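PDB 6WPX: BlEst2 from Bacillus licheniformis, which probably hydrolyses ester bonds as an esterase or lipase, and is held back in its propeptide form by autoinhibitory effects of its C-terminal domain. Local coordinates for residues Y202-G207 with A244-T249; D231-E236 with W252-I257; S159-W164 with S448-L453. All coordinates share one frame; numbering follows the deposited sequence.

Interaction 1 of 3, residues Y202-G207 with A244-T249; sequences YFTLAG and ATNLDT
Phe203 and Thr204 pair in parallel with Thr245 and Asn246 at one border of the mixed sheet of this alpha/beta-hydrolase fold. Strand 245-246 is the outermost strand on this side and closes a beta-alpha-beta unit that starts at strand 201-205 and passes through helix 218-224.

Backbone bonds knit the two strands: Thr245 N donates to Tyr202 O at 2.9 Å. Thr245 O accepts from Thr204 N, also at 2.9 Å. Further on, Leu247 N reaches Thr204 O at 3.0 Å. On its other edge the strand of Phe203 is bonded to strand 138-144.

One side-chain bond joins the strands as well. Thr204 OG1 donates to Asn246 OD1 at 2.7 Å, in the plane of the amide and on a lone pair of the oxygen. With chi1 at 72°, OG1 sits between the backbone N and the carbonyl carbon, within reach of the neighbouring strand. Arg240 also bonds to this hydroxyl, while Asn246 ND2 is held by the carbonyls of Leu241 and Asn278, so the amide is fixed at both ends.

Apolar contacts fill in around these bonds. On the face of the sheet that carries Phe203, its ring atom CD2 meets Thr245 CB obliquely at 3.5 Å; the hydroxyl of that threonine turns to Lys201 and the carbonyl of Asn276. Leu205 and Leu247 run next to each other in the same direction, with Leu205 CD1 4.0 Å from Leu247 CD2.

Past the paired residues a water accepts from Ala206 N and donates to Asp248 O. Beyond it, Thr249 CG2 rests 3.3 Å from Ala206 O.

Interaction 2 of 3, residues D231-E236 with W252-I257; sequences DGAVTE and WDHFSI
His254 ND1 donates to Asp231 OD2 at 2.7 Å, a histidine-carboxylate pair joining two loops of the alpha/beta-hydrolase fold. The order of Ser119, Asp231 and His254 along the chain, with the His254 side chain touching Ser119, is consistent with the serine-acid-histidine set of this superfamily.

The bond is close to straight, 162° at the hydrogen. OD2 lies in the plane of the imidazole but is met on its syn side from 31° outside the carboxylate plane; the two flat groups are turned 67° against each other. A second bond, His254 N to Asp231 O at 2.8 Å, ties the same two residues through their backbones. Ala233 CB sits over one face of the ring, 3.6 Å from the centroid of His254, in a CH-pi contact, and Val234 CG2 comes obliquely to His254 CE1 at 3.7 Å. The ring also stacks with Tyr118, whose hydroxyl bonds to the carbonyl of His254.

The next shell fixes the acid. Asp231 OD1 is gripped by two backbone donors: Ala233 N at 2.9 Å, which makes an Asx turn, and Val234 N at 2.8 Å, one residue further on in an Asx motif. The other oxygen, OD2, faces the histidine. Asp231 CG lies between its own backbone N and carbonyl carbon.

On the histidine side Asp253 forms an Asx turn of its own. Its OD1 accepts from Phe255 N and Ser256 N where the chain enters a 3-10 segment. Ser256 answers across the same turn, its OG accepting from Asp253 N at 3.0 Å.

Interaction 3 of 3, residues S159-W164 with S448-L453; sequences SNWAGW and SVTIDL
Thr450 and Trp161 meet where a type I beta turn, Asn160 to Gly163, leads into helix 163-169 and docks on the antiparallel sheet near the C-terminal end of the chain. Ser448, Thr450 and Asp452, on a middle strand of that sheet, 445-456, have their CB atoms toward residues 159-164, so the contact joins the alpha/beta-hydrolase part to the C-terminal part.

Thr450 works with both branches. Its CG2, anti to the backbone N, reaches Trp161 CD1 at 3.6 Å, the two side chains crossing at about a right angle. Its OG1 turns to two bridging waters. One, 2.7 Å from Thr450 OG1, accepts from Trp161 N and donates to Ser159 OG, which also bonds to the carbonyl of Leu156. The other, likewise 2.7 Å from Thr450 OG1, accepts from Asn160 N and donates to Asn160 OD1.

Trp161 brings its indole N-H to the strand. NE1 donates to Asp452 OD2 at 2.9 Å, with the oxygen in the indole plane and using its syn lone pair; the carboxylate stands 74° to the ring. Asp452 OD1 serves Thr466 and a salt bridge with Arg293, so both oxygens of this buried acid are engaged. Ile292 and Leu380 add to the packing round the indole. An alanine in place of this tryptophan would probably leave Asp452 OD2 without its N-H mate and open a gap beside the methyl of Thr450.

Ser448 joins through the second water. With chi1 at 177° its OG is anti to the backbone N, 2.8 Å from the water held by Asn160, and Ser448 OG also lies 3.2 Å from Ser159 CA.

How the interactions relate
Interactions 1 and 2 are neighbours, their centres 13 Å apart, and their segments alternate along the chain. The chain just past strand 201-205 touches the loops of interaction 2: Gly207 O lies 3.6 Å from Asp231 CB, and Ala206 O is 3.4 Å from Trp252 CZ3. Loops 231-236 and 252-257, which hold the presumed catalytic pair, flank strand 245-246 of interaction 1 in sequence. Interaction 3 stands apart, its centre 25 Å from that of interaction 2 and 32 Å from that of interaction 1, and its two segments enclose both in sequence. It is one anchor of the C-terminal part, and its nearest atoms stay about 15 Å from interaction 2.

Interaction 1 of 3, residues Y202-G207 with A244-T249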
loop_
_atom_site.group_PDB
_atom_site.type_symbol
_atom_site.label_atom_id
_atom_site.label_comp_id
_atom_site.label_asym_id
_atom_site.label_seq_id
_atom_site.Cartn_x
_atom_site.Cartn_y
_atom_site.Cartn_z
ATOM N N TYR A 202 -3.479 -20.341 -7.683
ATOM C CA TYR A 202 -2.891 -19.210 -6.949
ATOM C C TYR A 202 -2.665 -19.521 -5.496
ATOM O O TYR A 202 -3.489 -20.180 -4.855
ATOM C CB TYR A 202 -3.780 -17.956 -7.047
ATOM C CG TYR A 202 -3.820 -17.386 -8.439
ATOM C CD1 TYR A 202 -2.873 -16.459 -8.859
ATOM C CD2 TYR A 202 -4.781 -17.803 -9.357
ATOM C CE1 TYR A 202 -2.860 -15.986 -10.168
ATOM C CE2 TYR A 202 -4.793 -17.320 -10.660
ATOM C CZ TYR A 202 -3.837 -16.405 -11.060
ATOM O OH TYR A 202 -3.855 -15.923 -12.339
ATOM N N PHE A 203 -1.540 -19.009 -4.981
ATOM C CA PHE A 203 -1.127 -19.087 -3.581
ATOM C C PHE A 203 -0.711 -17.705 -3.165
ATOM O O PHE A 203 -0.017 -17.014 -3.916
ATOM C CB PHE A 203 0.070 -20.020 -3.394
ATOM C CG PHE A 203 -0.209 -21.473 -3.647
ATOM C CD1 PHE A 203 -0.191 -21.984 -4.936
ATOM C CD2 PHE A 203 -0.475 -22.342 -2.590
ATOM C CE1 PHE A 203 -0.437 -23.344 -5.167
ATOM C CE2 PHE A 203 -0.708 -23.696 -2.821
ATOM C CZ PHE A 203 -0.691 -24.187 -4.107
ATOM N N THR A 204 -1.083 -17.310 -1.964
ATOM C CA THR A 204 -0.656 -15.996 -1.471
ATOM C C THR A 204 0.035 -16.148 -0.156
ATOM O O THR A 204 -0.369 -16.960 0.676
ATOM C CB THR A 204 -1.810 -14.977 -1.361
ATOM O OG1 THR A 204 -2.648 -15.338 -0.274
ATOM C CG2 THR A 204 -2.625 -14.817 -2.665
ATOM N N LEU A 205 1.092 -15.384 0.014
ATOM C CA LEU A 205 1.824 -15.262 1.268
ATOM C C LEU A 205 1.683 -13.802 1.665
ATOM O O LEU A 205 1.636 -12.917 0.800
ATOM C CB LEU A 205 3.314 -15.614 1.134
ATOM C CG LEU A 205 3.689 -17.072 1.458
ATOM C CD1 LEU A 205 3.128 -18.013 0.399
ATOM C CD2 LEU A 205 5.224 -17.234 1.522
ATOM N N ALA A 206 1.590 -13.559 2.960
ATOM C CA ALA A 206 1.514 -12.197 3.487
ATOM C C ALA A 206 2.254 -12.152 4.803
ATOM O O ALA A 206 2.323 -13.161 5.510
ATOM C CB ALA A 206 0.060 -11.773 3.676
ATOM N N GLY A 207 2.813 -10.994 5.113
ATOM C CA GLY A 207 3.517 -10.785 6.374
ATOM C C GLY A 207 2.688 -9.971 7.357
ATOM O O GLY A 207 1.777 -9.236 6.949
ATOM N N ALA A 244 -7.757 -18.242 -3.981
ATOM C CA ALA A 244 -6.395 -18.727 -3.786
ATOM C C ALA A 244 -6.245 -19.544 -2.510
ATOM O O ALA A 244 -7.103 -19.495 -1.618
ATOM C CB ALA A 244 -5.435 -17.543 -3.732
ATOM N N THR A 245 -5.126 -20.280 -2.412
ATOM C CA THR A 245 -4.724 -20.901 -1.165
ATOM C C THR A 245 -4.035 -19.732 -0.477
ATOM O O THR A 245 -2.981 -19.268 -0.912
ATOM C CB THR A 245 -3.778 -22.071 -1.368
ATOM O OG1 THR A 245 -4.490 -23.118 -2.014
ATOM C CG2 THR A 245 -3.214 -22.581 -0.042
ATOM N N ASN A 246 -4.701 -19.177 0.522
ATOM C CA ASN A 246 -4.188 -18.010 1.222
ATOM C C ASN A 246 -3.471 -18.502 2.462
ATOM O O ASN A 246 -4.107 -18.849 3.465
ATOM C CB ASN A 246 -5.343 -17.059 1.534
ATOM C CG ASN A 246 -5.941 -16.487 0.284
ATOM O OD1 ASN A 246 -5.263 -15.815 -0.500
ATOM N ND2 ASN A 246 -7.230 -16.701 0.086
ATOM N N LEU A 247 -2.143 -18.604 2.370
ATOM C CA LEU A 247 -1.359 -19.128 3.478
ATOM C C LEU A 247 -1.350 -18.184 4.679
ATOM O O LEU A 247 -1.129 -16.976 4.529
ATOM C CB LEU A 247 0.078 -19.455 3.026
ATOM C CG LEU A 247 0.919 -20.221 4.035
ATOM C CD1 LEU A 247 0.354 -21.636 4.248
ATOM C CD2 LEU A 247 2.415 -20.207 3.640
ATOM N N ASP A 248 -1.583 -18.750 5.860
ATOM C CA ASP A 248 -1.558 -18.057 7.143
ATOM C C ASP A 248 -0.363 -17.117 7.183
ATOM O O ASP A 248 0.752 -17.454 6.755
ATOM C CB ASP A 248 -1.496 -19.066 8.308
ATOM C CG ASP A 248 -1.681 -18.456 9.691
ATOM O OD1 ASP A 248 -2.448 -17.478 9.816
ATOM O OD2 ASP A 248 -1.099 -18.988 10.652
ATOM N N THR A 249 -0.641 -15.891 7.602
ATOM C CA THR A 249 0.332 -14.817 7.662
ATOM C C THR A 249 1.602 -15.263 8.398
ATOM O O THR A 249 1.523 -15.982 9.393
ATOM C CB THR A 249 -0.375 -13.591 8.279
ATOM O OG1 THR A 249 -1.609 -13.403 7.586
ATOM C CG2 THR A 249 0.345 -12.378 8.031
HETATM O O HOH W 1 1.601 -16.277 4.365
#

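Interaction 2 of 3, residues D231-E236 with W252-I257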
loop_
_atom_site.group_PDB
_atom_site.type_symbol
_atom_site.label_atom_id
_atom_site.label_comp_id
_atom_site.label_asym_id
_atom_site.label_seq_id
_atom_site.Cartn_x
_atom_site.Cartn_y
_atom_site.Cartn_z
ATOM N N ASP A 231 2.337 -5.761 6.664
ATOM C CA ASP A 231 3.781 -5.996 6.657
ATOM C C ASP A 231 4.567 -4.662 6.508
ATOM O O ASP A 231 5.733 -4.685 6.119
ATOM C CB ASP A 231 4.159 -6.979 5.528
ATOM C CG ASP A 231 3.968 -6.432 4.114
ATOM O OD1 ASP A 231 3.589 -5.243 3.970
ATOM O OD2 ASP A 231 4.243 -7.163 3.162
ATOM N N GLY A 232 3.903 -3.529 6.778
ATOM C CA GLY A 232 4.515 -2.212 6.629
ATOM C C GLY A 232 4.185 -1.574 5.290
ATOM O O GLY A 232 4.318 -0.357 5.137
ATOM N N ALA A 233 3.710 -2.373 4.312
ATOM C CA ALA A 233 3.363 -1.819 2.998
ATOM C C ALA A 233 2.031 -2.319 2.501
ATOM O O ALA A 233 1.405 -1.656 1.696
ATOM C CB ALA A 233 4.452 -2.156 1.986
ATOM N N VAL A 234 1.636 -3.535 2.904
ATOM C CA VAL A 234 0.407 -4.147 2.402
ATOM C C VAL A 234 -0.304 -4.780 3.576
ATOM O O VAL A 234 0.356 -5.429 4.392
ATOM C CB VAL A 234 0.698 -5.209 1.280
ATOM C CG1 VAL A 234 -0.599 -5.779 0.712
ATOM C CG2 VAL A 234 1.566 -4.635 0.152
ATOM N N THR A 235 -1.636 -4.637 3.649
ATOM C CA THR A 235 -2.414 -5.296 4.721
ATOM C C THR A 235 -2.634 -6.762 4.368
ATOM O O THR A 235 -2.738 -7.100 3.199
ATOM C CB THR A 235 -3.733 -4.589 4.999
ATOM O OG1 THR A 235 -4.575 -4.775 3.870
ATOM C CG2 THR A 235 -3.549 -3.082 5.334
ATOM N N GLU A 236 -2.720 -7.627 5.388
ATOM C CA GLU A 236 -2.919 -9.059 5.160
ATOM C C GLU A 236 -4.198 -9.273 4.311
ATOM O O GLU A 236 -4.180 -10.050 3.355
ATOM C CB GLU A 236 -2.988 -9.794 6.517
ATOM C CG GLU A 236 -3.369 -11.261 6.406
ATOM C CD GLU A 236 -4.850 -11.593 6.375
ATOM O OE1 GLU A 236 -5.204 -12.682 5.882
ATOM O OE2 GLU A 236 -5.664 -10.756 6.824
ATOM N N TRP A 252 6.890 -11.813 8.647
ATOM C CA TRP A 252 7.726 -11.113 7.693
ATOM C C TRP A 252 7.222 -9.703 7.530
ATOM O O TRP A 252 6.035 -9.446 7.679
ATOM C CB TRP A 252 7.705 -11.814 6.305
ATOM C CG TRP A 252 7.839 -13.308 6.373
ATOM C CD1 TRP A 252 8.875 -14.018 6.908
ATOM C CD2 TRP A 252 6.862 -14.273 5.957
ATOM N NE1 TRP A 252 8.606 -15.375 6.849
ATOM C CE2 TRP A 252 7.370 -15.556 6.280
ATOM C CE3 TRP A 252 5.600 -14.181 5.337
ATOM C CZ2 TRP A 252 6.664 -16.732 5.989
ATOM C CZ3 TRP A 252 4.918 -15.345 5.030
ATOM C CH2 TRP A 252 5.433 -16.598 5.380
ATOM N N ASP A 253 8.139 -8.792 7.215
ATOM C CA ASP A 253 7.756 -7.446 6.874
ATOM C C ASP A 253 7.885 -7.419 5.359
ATOM O O ASP A 253 8.322 -8.420 4.755
ATOM C CB ASP A 253 8.594 -6.367 7.603
ATOM C CG ASP A 253 10.095 -6.401 7.366
ATOM O OD1 ASP A 253 10.506 -6.507 6.210
ATOM O OD2 ASP A 253 10.846 -6.215 8.334
ATOM N N HIS A 254 7.528 -6.296 4.736
ATOM C CA HIS A 254 7.573 -6.198 3.277
ATOM C C HIS A 254 8.963 -6.419 2.676
ATOM O O HIS A 254 9.034 -6.853 1.544
ATOM C CB HIS A 254 6.982 -4.864 2.802
ATOM C CG HIS A 254 6.432 -4.947 1.422
ATOM N ND1 HIS A 254 5.368 -5.816 1.105
ATOM C CD2 HIS A 254 6.788 -4.266 0.317
ATOM C CE1 HIS A 254 5.143 -5.629 -0.179
ATOM N NE2 HIS A 254 5.990 -4.729 -0.697
ATOM N N PHE A 255 10.044 -6.137 3.418
ATOM C CA PHE A 255 11.393 -6.373 2.891
ATOM C C PHE A 255 11.848 -7.807 3.146
ATOM O O PHE A 255 12.423 -8.415 2.266
ATOM C CB PHE A 255 12.428 -5.385 3.478
ATOM C CG PHE A 255 12.139 -3.916 3.261
ATOM C CD1 PHE A 255 11.500 -3.476 2.108
ATOM C CD2 PHE A 255 12.565 -2.969 4.176
ATOM C CE1 PHE A 255 11.247 -2.118 1.901
ATOM C CE2 PHE A 255 12.332 -1.607 3.957
ATOM C CZ PHE A 255 11.668 -1.197 2.826
ATOM N N SER A 256 11.596 -8.343 4.343
ATOM C CA SER A 256 12.066 -9.679 4.687
ATOM C C SER A 256 11.341 -10.841 3.943
ATOM O O SER A 256 11.884 -11.945 3.854
ATOM C CB SER A 256 12.026 -9.888 6.198
ATOM O OG SER A 256 10.703 -10.133 6.636
ATOM N N ILE A 257 10.122 -10.597 3.453
ATOM C CA ILE A 257 9.296 -11.613 2.782
ATOM C C ILE A 257 9.940 -12.152 1.480
ATOM O O ILE A 257 9.557 -13.218 1.013
ATOM C CB ILE A 257 7.841 -11.110 2.559
ATOM C CG1 ILE A 257 6.855 -12.301 2.403
ATOM C CG2 ILE A 257 7.751 -10.101 1.378
ATOM C CD1 ILE A 257 5.358 -11.887 2.351
#

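Interaction 3 of 3, residues S159-W164 with S448-L453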
loop_
_atom_site.group_PDB
_atom_site.type_symbol
_atom_site.label_atom_id
_atom_site.label_comp_id
_atom_site.label_asym_id
_atom_site.label_seq_id
_atom_site.Cartn_x
_atom_site.Cartn_y
_atom_site.Cartn_z
ATOM N N SER A 159 -3.859 11.410 -2.558
ATOM C CA SER A 159 -4.847 12.262 -1.878
ATOM C C SER A 159 -4.453 13.727 -1.869
ATOM O O SER A 159 -3.302 14.060 -2.149
ATOM C CB SER A 159 -5.138 11.742 -0.472
ATOM O OG SER A 159 -4.057 12.032 0.402
ATOM N N ASN A 160 -5.430 14.612 -1.620
ATOM C CA ASN A 160 -5.207 16.054 -1.621
ATOM C C ASN A 160 -4.064 16.510 -0.736
ATOM O O ASN A 160 -3.219 17.241 -1.217
ATOM C CB ASN A 160 -6.507 16.809 -1.264
ATOM C CG ASN A 160 -7.490 16.774 -2.398
ATOM O OD1 ASN A 160 -8.046 15.727 -2.714
ATOM N ND2 ASN A 160 -7.692 17.899 -3.058
ATOM N N TRP A 161 -4.036 16.107 0.538
ATOM C CA TRP A 161 -2.966 16.584 1.435
ATOM C C TRP A 161 -1.574 16.150 1.009
ATOM O O TRP A 161 -0.627 16.866 1.287
ATOM C CB TRP A 161 -3.213 16.217 2.905
ATOM C CG TRP A 161 -4.403 16.884 3.541
ATOM C CD1 TRP A 161 -5.466 16.267 4.141
ATOM C CD2 TRP A 161 -4.604 18.299 3.722
ATOM N NE1 TRP A 161 -6.342 17.209 4.637
ATOM C CE2 TRP A 161 -5.840 18.464 4.386
ATOM C CE3 TRP A 161 -3.888 19.445 3.330
ATOM C CZ2 TRP A 161 -6.355 19.721 4.700
ATOM C CZ3 TRP A 161 -4.408 20.690 3.633
ATOM C CH2 TRP A 161 -5.626 20.819 4.310
ATOM N N ALA A 162 -1.451 14.989 0.322
ATOM C CA ALA A 162 -0.176 14.416 -0.138
ATOM C C ALA A 162 0.324 15.001 -1.458
ATOM O O ALA A 162 1.399 14.621 -1.898
ATOM C CB ALA A 162 -0.322 12.904 -0.283
ATOM N N GLY A 163 -0.456 15.900 -2.069
ATOM C CA GLY A 163 -0.175 16.519 -3.362
ATOM C C GLY A 163 1.212 17.103 -3.520
ATOM O O GLY A 163 1.933 16.773 -4.474
ATOM N N TRP A 164 1.598 17.972 -2.579
ATOM C CA TRP A 164 2.894 18.644 -2.597
ATOM C C TRP A 164 4.055 17.670 -2.460
ATOM O O TRP A 164 4.993 17.734 -3.248
ATOM C CB TRP A 164 2.945 19.738 -1.530
ATOM C CG TRP A 164 1.874 20.781 -1.694
ATOM C CD1 TRP A 164 1.954 21.928 -2.425
ATOM C CD2 TRP A 164 0.555 20.753 -1.134
ATOM N NE1 TRP A 164 0.783 22.644 -2.315
ATOM C CE2 TRP A 164 -0.099 21.939 -1.543
ATOM C CE3 TRP A 164 -0.147 19.836 -0.335
ATOM C CZ2 TRP A 164 -1.419 22.230 -1.179
ATOM C CZ3 TRP A 164 -1.455 20.128 0.028
ATOM C CH2 TRP A 164 -2.073 21.315 -0.381
ATOM N N SER A 448 -9.940 10.569 -5.463
ATOM C CA SER A 448 -9.394 10.519 -4.134
ATOM C C SER A 448 -10.178 11.576 -3.370
ATOM O O SER A 448 -10.218 12.716 -3.789
ATOM C CB SER A 448 -7.902 10.792 -4.102
ATOM O OG SER A 448 -7.572 10.780 -2.726
ATOM N N VAL A 449 -10.878 11.176 -2.305
ATOM C CA VAL A 449 -11.672 12.087 -1.514
ATOM C C VAL A 449 -11.133 12.148 -0.117
ATOM O O VAL A 449 -10.962 11.125 0.525
ATOM C CB VAL A 449 -13.191 11.764 -1.559
ATOM C CG1 VAL A 449 -13.998 12.878 -0.900
ATOM C CG2 VAL A 449 -13.663 11.551 -2.998
ATOM N N THR A 450 -10.829 13.363 0.335
ATOM C CA THR A 450 -10.357 13.636 1.685
ATOM C C THR A 450 -11.477 14.323 2.438
ATOM O O THR A 450 -11.887 15.414 2.059
ATOM C CB THR A 450 -9.078 14.475 1.670
ATOM O OG1 THR A 450 -8.037 13.720 1.061
ATOM C CG2 THR A 450 -8.624 14.834 3.064
ATOM N N ILE A 451 -11.952 13.706 3.521
ATOM C CA ILE A 451 -13.016 14.259 4.356
ATOM C C ILE A 451 -12.417 14.588 5.705
ATOM O O ILE A 451 -12.014 13.683 6.440
ATOM C CB ILE A 451 -14.253 13.309 4.472
ATOM C CG1 ILE A 451 -14.837 12.947 3.080
ATOM C CG2 ILE A 451 -15.344 13.921 5.389
ATOM C CD1 ILE A 451 -14.530 11.531 2.684
ATOM N N ASP A 452 -12.325 15.882 6.018
ATOM C CA ASP A 452 -11.803 16.312 7.314
ATOM C C ASP A 452 -12.942 16.520 8.290
ATOM O O ASP A 452 -13.799 17.386 8.076
ATOM C CB ASP A 452 -10.925 17.575 7.193
ATOM C CG ASP A 452 -9.472 17.163 6.997
ATOM O OD1 ASP A 452 -8.827 16.754 8.002
ATOM O OD2 ASP A 452 -8.997 17.183 5.834
ATOM N N LEU A 453 -12.955 15.699 9.340
ATOM C CA LEU A 453 -13.940 15.714 10.405
ATOM C C LEU A 453 -13.421 16.423 11.623
ATOM O O LEU A 453 -12.285 16.207 12.038
ATOM C CB LEU A 453 -14.327 14.281 10.808
ATOM C CG LEU A 453 -14.999 13.386 9.772
ATOM C CD1 LEU A 453 -15.329 12.049 10.388
ATOM C CD2 LEU A 453 -16.313 13.995 9.266
HETATM O O HOH W 2 -5.483 13.966 1.928
HETATM O O HOH W 3 -7.948 13.276 -1.568
#